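Local coordinates for thioredoxin Reductase (Burkholderia cenocepacia, PDB 4F82), which probably works as a thiol-specific peroxidase of the Prx5 type, reducing hydrogen peroxide and organic hydroperoxides to water and alcohols, at residues Ala65-Gly70 against Ser139-Met144. Sequence-based numbering, arbitrary orientation.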
loop_
_atom_site.group_PDB
_atom_site.type_symbol
_atom_site.label_atom_id
_atom_site.label_comp_id
_atom_site.label_asym_id
_atom_site.label_seq_id
_atom_site.Cartn_x
_atom_site.Cartn_y
_atom_site.Cartn_z
ATOM N N ALA A 65 -12.716 -0.474 -10.053
ATOM C CA ALA A 65 -14.045 -0.506 -10.685
ATOM C C ALA A 65 -13.990 -1.043 -12.123
ATOM O O ALA A 65 -14.944 -1.627 -12.637
ATOM C CB ALA A 65 -14.654 0.926 -10.700
ATOM N N GLN A 66 -12.858 -0.799 -12.777
ATOM C CA GLN A 66 -12.731 -1.038 -14.216
ATOM C C GLN A 66 -11.601 -1.999 -14.613
ATOM O O GLN A 66 -11.820 -2.983 -15.335
ATOM C CB GLN A 66 -12.456 0.286 -14.908
ATOM C CG GLN A 66 -13.665 1.024 -15.396
ATOM C CD GLN A 66 -13.280 1.871 -16.584
ATOM O OE1 GLN A 66 -12.800 2.982 -16.404
ATOM N NE2 GLN A 66 -13.422 1.324 -17.806
ATOM N N HIS A 67 -10.381 -1.674 -14.210
ATOM C CA HIS A 67 -9.217 -2.380 -14.741
ATOM C C HIS A 67 -9.115 -3.878 -14.346
ATOM O O HIS A 67 -9.038 -4.730 -15.241
ATOM C CB HIS A 67 -7.910 -1.615 -14.462
ATOM C CG HIS A 67 -6.812 -1.955 -15.416
ATOM N ND1 HIS A 67 -5.556 -1.387 -15.343
ATOM C CD2 HIS A 67 -6.785 -2.818 -16.466
ATOM C CE1 HIS A 67 -4.807 -1.867 -16.329
ATOM N NE2 HIS A 67 -5.527 -2.735 -17.023
ATOM N N VAL A 68 -9.136 -4.200 -13.043
ATOM C CA VAL A 68 -9.115 -5.588 -12.594
ATOM C C VAL A 68 -10.408 -6.344 -12.974
ATOM O O VAL A 68 -10.344 -7.509 -13.424
ATOM C CB VAL A 68 -8.786 -5.707 -11.053
ATOM C CG1 VAL A 68 -8.799 -7.156 -10.591
ATOM C CG2 VAL A 68 -7.423 -5.136 -10.777
ATOM N N PRO A 69 -11.583 -5.699 -12.827
ATOM C CA PRO A 69 -12.779 -6.481 -13.181
ATOM C C PRO A 69 -12.856 -6.864 -14.669
ATOM O O PRO A 69 -13.313 -7.968 -14.965
ATOM C CB PRO A 69 -13.934 -5.579 -12.778
ATOM C CG PRO A 69 -13.365 -4.782 -11.619
ATOM C CD PRO A 69 -11.927 -4.503 -12.030
ATOM N N GLY A 70 -12.378 -6.013 -15.577
ATOM C CA GLY A 70 -12.310 -6.390 -16.986
ATOM C C GLY A 70 -11.487 -7.678 -17.167
ATOM O O GLY A 70 -11.854 -8.563 -17.944
ATOM N N SER A 139 3.486 2.219 -10.110
ATOM C CA SER A 139 3.622 1.786 -11.520
ATOM C C SER A 139 2.795 2.656 -12.472
ATOM O O SER A 139 1.727 3.152 -12.101
ATOM C CB SER A 139 3.179 0.323 -11.666
ATOM O OG SER A 139 3.423 -0.156 -12.997
ATOM N N LEU A 140 3.285 2.852 -13.705
ATOM C CA LEU A 140 2.418 3.303 -14.795
ATOM C C LEU A 140 1.371 2.230 -14.986
ATOM O O LEU A 140 1.583 1.046 -14.564
ATOM C CB LEU A 140 3.209 3.497 -16.117
ATOM C CG LEU A 140 4.152 4.700 -16.110
ATOM C CD1 LEU A 140 5.113 4.643 -17.276
ATOM C CD2 LEU A 140 3.338 6.008 -16.127
ATOM N N ARG A 141 0.281 2.599 -15.655
ATOM C CA ARG A 141 -0.707 1.594 -16.061
ATOM C C ARG A 141 -0.307 0.983 -17.426
ATOM O O ARG A 141 -0.072 1.723 -18.392
ATOM C CB ARG A 141 -2.109 2.224 -16.145
ATOM C CG ARG A 141 -3.245 1.168 -16.143
ATOM C CD ARG A 141 -4.630 1.817 -16.360
ATOM N NE ARG A 141 -4.917 2.803 -15.319
ATOM C CZ ARG A 141 -5.423 2.537 -14.110
ATOM N NH1 ARG A 141 -5.684 1.279 -13.740
ATOM N NH2 ARG A 141 -5.630 3.536 -13.254
ATOM N N TYR A 142 -0.225 -0.348 -17.516
ATOM C CA TYR A 142 0.120 -0.979 -18.801
ATOM C C TYR A 142 -0.410 -2.394 -18.938
ATOM O O TYR A 142 -0.848 -3.019 -17.975
ATOM C CB TYR A 142 1.647 -1.015 -18.962
ATOM C CG TYR A 142 2.285 -1.903 -17.918
ATOM C CD1 TYR A 142 2.469 -3.268 -18.145
ATOM C CD2 TYR A 142 2.687 -1.375 -16.705
ATOM C CE1 TYR A 142 3.043 -4.090 -17.166
ATOM C CE2 TYR A 142 3.267 -2.179 -15.717
ATOM C CZ TYR A 142 3.437 -3.528 -15.962
ATOM O OH TYR A 142 4.018 -4.285 -14.975
ATOM N N ALA A 143 -0.334 -2.942 -20.143
ATOM C CA ALA A 143 -0.461 -4.385 -20.247
ATOM C C ALA A 143 0.555 -4.914 -21.244
ATOM O O ALA A 143 0.835 -4.265 -22.280
ATOM C CB ALA A 143 -1.912 -4.843 -20.615
ATOM N N MET A 144 1.132 -6.065 -20.919
ATOM C CA MET A 144 2.025 -6.758 -21.846
ATOM C C MET A 144 1.740 -8.246 -21.907
ATOM O O MET A 144 1.240 -8.850 -20.947
ATOM C CB MET A 144 3.487 -6.518 -21.464
ATOM C CG MET A 144 3.841 -6.861 -20.027
ATOM S SD MET A 144 5.528 -6.302 -19.683
ATOM C CE MET A 144 5.648 -6.774 -17.950
#
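Beside the predicted peroxidatic centre of this thioredoxin-fold peroxiredoxin, His-67 of the helix that carries the predicted active-site Cys-63 meets Arg-141, at the break in strand 137-147. Arg-141 NH1 gives a hydrogen to His-67 ND1 over 3.1 Å, and the N-H...N angle of 162° makes the bond nearly straight. The imidazole nitrogen sits almost exactly in the guanidinium plane, at its edge, whereas NH1 lies 20° off the plane of the ring; the two planes are turned 55° apart. With CG anti to the backbone N, the histidine reaches across to the strand. The arginine leaves extended: its CG and CD pass alongside the ring edge, CG coming within 3.4 Å of His-67 CE1, and the bend at chi3 turns the guanidinium back onto ND1. Because ND1 accepts here and NE2 is hydrogen-bonded to the carbonyl O of Ser-165, the ring is gripped at both nitrogens and its rotation is fixed. His-67 would thus act as a second-shell residue that positions the arginine, whose side chain also touches Thr-62 and Cys-63, a position consistent with the active-site arginine of peroxiredoxins. Phe-162 adds a cation-pi contact to Arg-141 and meets the His-67 ring, while strand 49-55, antiparallel to strand 137-147, lies next to the pair, Leu-55 touching both side chains, and farther along helix 61-80 Tyr-71 packs on Ala-143.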